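Side-chain contacts in putative transcriptional regulator (MarR/EmrR family) (Acinetobacter sp. ADP1, PDB 3NRV), which probably binds DNA and regulates transcription as a winged helix-turn-helix protein of the MarR family: residues K76-E80 / K81-E85; L100-M103 / G104-Y108. All coordinates share one frame; numbering follows the deposited sequence. Where two conformers were deposited one is given.

Contact 1: residues K76-E80 / K81-E85; sequences KKLEE and KKYIE. With SO4 (sulfate ion), chain L.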
loop_
_atom_site.group_PDB
_atom_site.type_symbol
_atom_site.label_atom_id
_atom_site.label_comp_id
_atom_site.label_asym_id
_atom_site.label_seq_id
_atom_site.Cartn_x
_atom_site.Cartn_y
_atom_site.Cartn_z
ATOM N N LYS C 76 -0.903 16.290 7.963
ATOM C CA LYS C 76 -1.798 17.327 8.493
ATOM C C LYS C 76 -2.848 16.735 9.437
ATOM O O LYS C 76 -3.125 17.293 10.503
ATOM C CB LYS C 76 -2.495 18.085 7.352
ATOM C CG LYS C 76 -3.406 19.221 7.810
ATOM C CD LYS C 76 -2.610 20.294 8.536
ATOM C CE LYS C 76 -3.442 21.540 8.849
ATOM N NZ LYS C 76 -2.555 22.581 9.465
ATOM N N LYS C 77 -3.443 15.610 9.053
ATOM C CA LYS C 77 -4.413 14.962 9.940
ATOM C C LYS C 77 -3.744 14.586 11.271
ATOM O O LYS C 77 -4.321 14.770 12.346
ATOM C CB LYS C 77 -5.003 13.715 9.293
ATOM C CG LYS C 77 -5.951 13.986 8.141
ATOM C CD LYS C 77 -7.195 14.739 8.604
ATOM C CE LYS C 77 -8.147 15.001 7.436
ATOM N NZ LYS C 77 -9.339 15.797 7.850
ATOM N N LEU C 78 -2.532 14.045 11.189
ATOM C CA LEU C 78 -1.808 13.616 12.391
ATOM C C LEU C 78 -1.413 14.817 13.243
ATOM O O LEU C 78 -1.325 14.724 14.467
ATOM C CB LEU C 78 -0.573 12.797 12.026
ATOM C CG LEU C 78 -0.834 11.395 11.452
ATOM C CD1 LEU C 78 0.461 10.818 10.915
ATOM C CD2 LEU C 78 -1.470 10.447 12.492
ATOM N N GLU C 79 -1.167 15.955 12.595
ATOM C CA GLU C 79 -0.941 17.187 13.344
ATOM C C GLU C 79 -2.199 17.610 14.109
ATOM O O GLU C 79 -2.116 18.000 15.268
ATOM C CB GLU C 79 -0.502 18.327 12.418
ATOM C CG GLU C 79 0.021 19.543 13.180
ATOM C CD GLU C 79 0.126 20.792 12.292
ATOM O OE1 GLU C 79 -0.840 21.106 11.565
ATOM O OE2 GLU C 79 1.172 21.462 12.346
ATOM N N GLU C 80 -3.352 17.544 13.453
ATOM C CA GLU C 80 -4.637 17.883 14.084
ATOM C C GLU C 80 -4.939 16.952 15.258
ATOM O O GLU C 80 -5.527 17.376 16.246
ATOM C CB GLU C 80 -5.788 17.790 13.075
ATOM C CG GLU C 80 -5.776 18.874 12.002
ATOM C CD GLU C 80 -6.602 18.510 10.763
ATOM O OE1 GLU C 80 -7.444 17.583 10.833
ATOM O OE2 GLU C 80 -6.402 19.163 9.714
ATOM N N LYS C 81 -4.560 15.681 15.131
ATOM C CA LYS C 81 -4.795 14.695 16.195
ATOM C C LYS C 81 -3.719 14.742 17.270
ATOM O O LYS C 81 -3.772 13.990 18.253
ATOM C CB LYS C 81 -4.881 13.287 15.613
ATOM C CG LYS C 81 -6.115 13.046 14.753
ATOM C CD LYS C 81 -6.056 11.666 14.109
ATOM C CE LYS C 81 -7.150 11.495 13.062
ATOM N NZ LYS C 81 -7.403 10.047 12.814
ATOM N N LYS C 82 -2.735 15.614 17.058
ATOM C CA LYS C 82 -1.664 15.880 18.015
ATOM C C LYS C 82 -0.699 14.714 18.174
ATOM O O LYS C 82 -0.045 14.575 19.223
ATOM C CB LYS C 82 -2.223 16.324 19.375
ATOM C CG LYS C 82 -3.182 17.506 19.283
ATOM C CD LYS C 82 -3.452 18.106 20.645
ATOM C CE LYS C 82 -4.526 19.182 20.568
ATOM N NZ LYS C 82 -4.225 20.166 19.490
ATOM N N TYR C 83 -0.607 13.886 17.133
ATOM C CA TYR C 83 0.391 12.809 17.084
ATOM C C TYR C 83 1.752 13.223 16.534
ATOM O O TYR C 83 2.775 12.569 16.802
ATOM C CB TYR C 83 -0.128 11.648 16.237
ATOM C CG TYR C 83 -1.263 10.893 16.894
ATOM C CD1 TYR C 83 -1.108 10.355 18.162
ATOM C CD2 TYR C 83 -2.472 10.714 16.251
ATOM C CE1 TYR C 83 -2.137 9.657 18.778
ATOM C CE2 TYR C 83 -3.518 10.004 16.864
ATOM C CZ TYR C 83 -3.332 9.481 18.126
ATOM O OH TYR C 83 -4.334 8.786 18.757
ATOM N N ILE C 84 1.756 14.260 15.705
ATOM C CA ILE C 84 2.999 14.753 15.122
ATOM C C ILE C 84 3.067 16.257 15.269
ATOM O O ILE C 84 2.064 16.915 15.536
ATOM C CB ILE C 84 3.181 14.354 13.611
ATOM C CG1 ILE C 84 2.186 15.098 12.701
ATOM C CG2 ILE C 84 3.054 12.855 13.429
ATOM C CD1 ILE C 84 2.697 16.496 12.207
ATOM N N GLU C 85 4.264 16.799 15.103
ATOM C CA GLU C 85 4.411 18.246 15.058
ATOM C C GLU C 85 5.488 18.564 14.028
ATOM O O GLU C 85 6.390 17.752 13.784
ATOM C CB GLU C 85 4.825 18.780 16.438
ATOM C CG GLU C 85 6.156 18.208 16.880
ATOM C CD GLU C 85 6.507 18.522 18.340
ATOM O OE1 GLU C 85 5.652 19.063 19.081
ATOM O OE2 GLU C 85 7.652 18.218 18.737
HETATM S S SO4 L . -11.311 14.261 4.821
HETATM O O1 SO4 L . -12.557 14.806 4.289
HETATM O O2 SO4 L . -10.915 13.110 4.010
HETATM O O3 SO4 L . -10.289 15.306 4.768
HETATM O O4 SO4 L . -11.513 13.809 6.195
HETATM O O HOH W 1 0.261 18.576 16.800
#

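Contact 2: residues L100-M103 / G104-Y108; sequences LTEM and GQELY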
loop_
_atom_site.group_PDB
_atom_site.type_symbol
_atom_site.label_atom_id
_atom_site.label_comp_id
_atom_site.label_asym_id
_atom_site.label_seq_id
_atom_site.Cartn_x
_atom_site.Cartn_y
_atom_site.Cartn_z
ATOM N N LEU C 100 7.237 12.885 15.753
ATOM C CA LEU C 100 6.182 12.422 16.658
ATOM C C LEU C 100 6.128 13.330 17.886
ATOM O O LEU C 100 7.160 13.774 18.372
ATOM C CB LEU C 100 6.469 10.988 17.118
ATOM C CG LEU C 100 6.438 9.913 16.030
ATOM C CD1 LEU C 100 6.957 8.586 16.558
ATOM C CD2 LEU C 100 5.014 9.777 15.510
ATOM N N THR C 101 4.940 13.632 18.377
ATOM C CA THR C 101 4.843 14.278 19.683
ATOM C C THR C 101 5.071 13.186 20.739
ATOM O O THR C 101 5.271 12.012 20.395
ATOM C CB THR C 101 3.467 14.852 19.898
ATOM O OG1 THR C 101 2.508 13.799 19.732
ATOM C CG2 THR C 101 3.177 15.995 18.887
ATOM N N GLU C 102 5.039 13.553 22.017
ATOM C CA GLU C 102 5.110 12.536 23.066
ATOM C C GLU C 102 3.948 11.540 22.934
ATOM O O GLU C 102 4.133 10.340 23.108
ATOM C CB GLU C 102 5.123 13.162 24.468
ATOM C CG GLU C 102 5.558 12.181 25.565
ATOM C CD GLU C 102 5.506 12.782 26.973
ATOM O OE1 GLU C 102 6.305 12.352 27.838
ATOM O OE2 GLU C 102 4.667 13.683 27.214
HETATM N N MSE C 103 2.757 12.033 22.611
HETATM C CA MSE C 103 1.623 11.129 22.395
HETATM C C MSE C 103 1.805 10.226 21.172
HETATM O O MSE C 103 1.409 9.064 21.192
HETATM C CB MSE C 103 0.294 11.882 22.303
HETATM C CG MSE C 103 -0.904 10.941 22.184
HETATM SE SE MSE C 103 -2.662 11.778 22.489
HETATM C CE MSE C 103 -2.072 13.591 22.822
ATOM N N GLY C 104 2.403 10.747 20.102
ATOM C CA GLY C 104 2.669 9.911 18.947
ATOM C C GLY C 104 3.696 8.832 19.268
ATOM O O GLY C 104 3.601 7.708 18.783
ATOM N N GLN C 105 4.686 9.164 20.092
ATOM C CA GLN C 105 5.655 8.158 20.526
ATOM C C GLN C 105 4.975 7.069 21.379
ATOM O O GLN C 105 5.309 5.897 21.279
ATOM C CB GLN C 105 6.809 8.815 21.304
ATOM C CG GLN C 105 7.692 9.715 20.436
ATOM C CD GLN C 105 8.765 10.464 21.219
ATOM O OE1 GLN C 105 8.687 10.594 22.435
ATOM N NE2 GLN C 105 9.763 10.980 20.510
ATOM N N GLU C 106 4.041 7.472 22.233
ATOM C CA GLU C 106 3.305 6.508 23.082
ATOM C C GLU C 106 2.450 5.610 22.190
ATOM O O GLU C 106 2.404 4.395 22.368
ATOM C CB GLU C 106 2.390 7.237 24.057
ATOM C CG GLU C 106 3.104 8.021 25.148
ATOM C CD GLU C 106 2.153 8.982 25.845
ATOM O OE1 GLU C 106 1.057 9.208 25.316
ATOM O OE2 GLU C 106 2.498 9.533 26.905
ATOM N N LEU C 107 1.787 6.219 21.210
ATOM C CA LEU C 107 0.995 5.447 20.252
ATOM C C LEU C 107 1.883 4.402 19.573
ATOM O O LEU C 107 1.542 3.207 19.504
ATOM C CB LEU C 107 0.345 6.374 19.223
ATOM C CG LEU C 107 -0.436 5.684 18.096
ATOM C CD1 LEU C 107 -1.493 4.732 18.676
ATOM C CD2 LEU C 107 -1.075 6.714 17.185
ATOM N N TYR C 108 3.053 4.833 19.112
ATOM C CA TYR C 108 3.944 3.897 18.441
ATOM C C TYR C 108 4.321 2.749 19.371
ATOM O O TYR C 108 4.348 1.583 18.976
ATOM C CB TYR C 108 5.210 4.591 17.923
ATOM C CG TYR C 108 6.142 3.605 17.282
ATOM C CD1 TYR C 108 5.938 3.169 15.978
ATOM C CD2 TYR C 108 7.207 3.066 18.003
ATOM C CE1 TYR C 108 6.784 2.225 15.397
ATOM C CE2 TYR C 108 8.057 2.134 17.437
ATOM C CZ TYR C 108 7.848 1.720 16.138
ATOM O OH TYR C 108 8.709 0.797 15.598
#

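Contact 1: residues K76-E80 / K81-E85
With CG1 of Ile84 set between its own backbone N and carbonyl carbon (chi1 70°) and chi2 near 88°, the ethyl branch folds back over the last turn of helix 68-80. CG1 of Ile84 rests 3.7 Å from CB of Leu78, and CD1 of Ile84 lies equally near CB of Glu79, the side chains crossing at about a right angle in both pairs. Leu78, its CG anti to the carbonyl carbon, sends CD2 to CD2 of Tyr83 at 3.9 Å, meeting the ring obliquely. The backbone turn that allows this is a Schellman motif, defined by a positive phi of 69° at Lys82 and two bonds back into the last turn: Tyr83 N to Leu78 O at 2.9 Å, nearly along the C=O axis, and Lys82 N to Glu79 O at 3.0 Å, from above the carbonyl plane. Here the helix that probably serves for DNA recognition in a MarR winged helix-turn-helix passes into the first strand of the wing. Leu78 O also receives Ile84 N weakly, while a water donates to both Glu79 O and Ile84 O. Lys77 NZ makes weak bonds to a sulfate, probably from the crystallisation liquor, that is also hydrogen-bonded to Lys68 of the second subunit. Lys81 NZ forms a salt bridge with Glu42 of helix 40-51.

Contact 2: residues L100-M103 / G104-Y108
Gly104, the third residue of helix 102-122, donates its N to OG1 of Thr101, the N-cap residue, at 3.1 Å with an N-H...O angle of 158°. The threonine hydroxyl is brought there by chi1 of 56°, which sets OG1 between the backbone N and the carbonyl carbon; its other partner is Lys82 O. Leu100 packs against the backbone of Gly104, its CD2 4.1 Å from Gly104 C.

Gln105 follows with its N on Thr101 O at 2.9 Å, the first main-chain bond of the new helix. Its side chain leaves with CG beside the backbone N, which lays CG 3.8 Å from CB of Leu100, the two side chains crossing at a slant, and close to Thr101 O as well.

Glu106 N continues the helical pattern onto Glu102 O. With CG beside the backbone N (chi1 -69°), the extended chain of Glu106 runs alongside the preceding turn: CG sits 3.3 Å from Glu102 O, and OE1 comes 3.5 Å from CA of Met103, a selenomethionine. Glu102 OE2 and Glu106 OE2 are 4.7 Å apart, near enough that some mutual repulsion is likely.

Leu107 N closes on Met103 O at 2.9 Å, and its side chain packs on Ile46 of helix 40-51. Tyr108 N bonds to Gly104 O, and its side chain touches Ser50 of that helix and Gln5 of the second subunit. This threonine-capped helix start follows directly on the second strand of the wing, as expected of a MarR-type winged helix-turn-helix domain.

Contact 1 precedes contact 2 along the chain, and their centres lie about 10 Å apart on the same side of the chain's centre. Between them runs the wing: strand 84-87 starts in contact 1, and its antiparallel partner 97-100 ends in contact 2. The turn after helix 68-80 is thereby brought against the N-cap and first turn of helix 102-122. Tyr83 O to Thr101 N, at 2.9 Å, is a probable hydrogen bond joining the two, and Tyr83 CE1 packs on Leu107 CD2 at 3.5 Å. Both contacts also lean on helix 40-51, so the probable recognition helix, the base of the wing and the helix that follows form one compact unit.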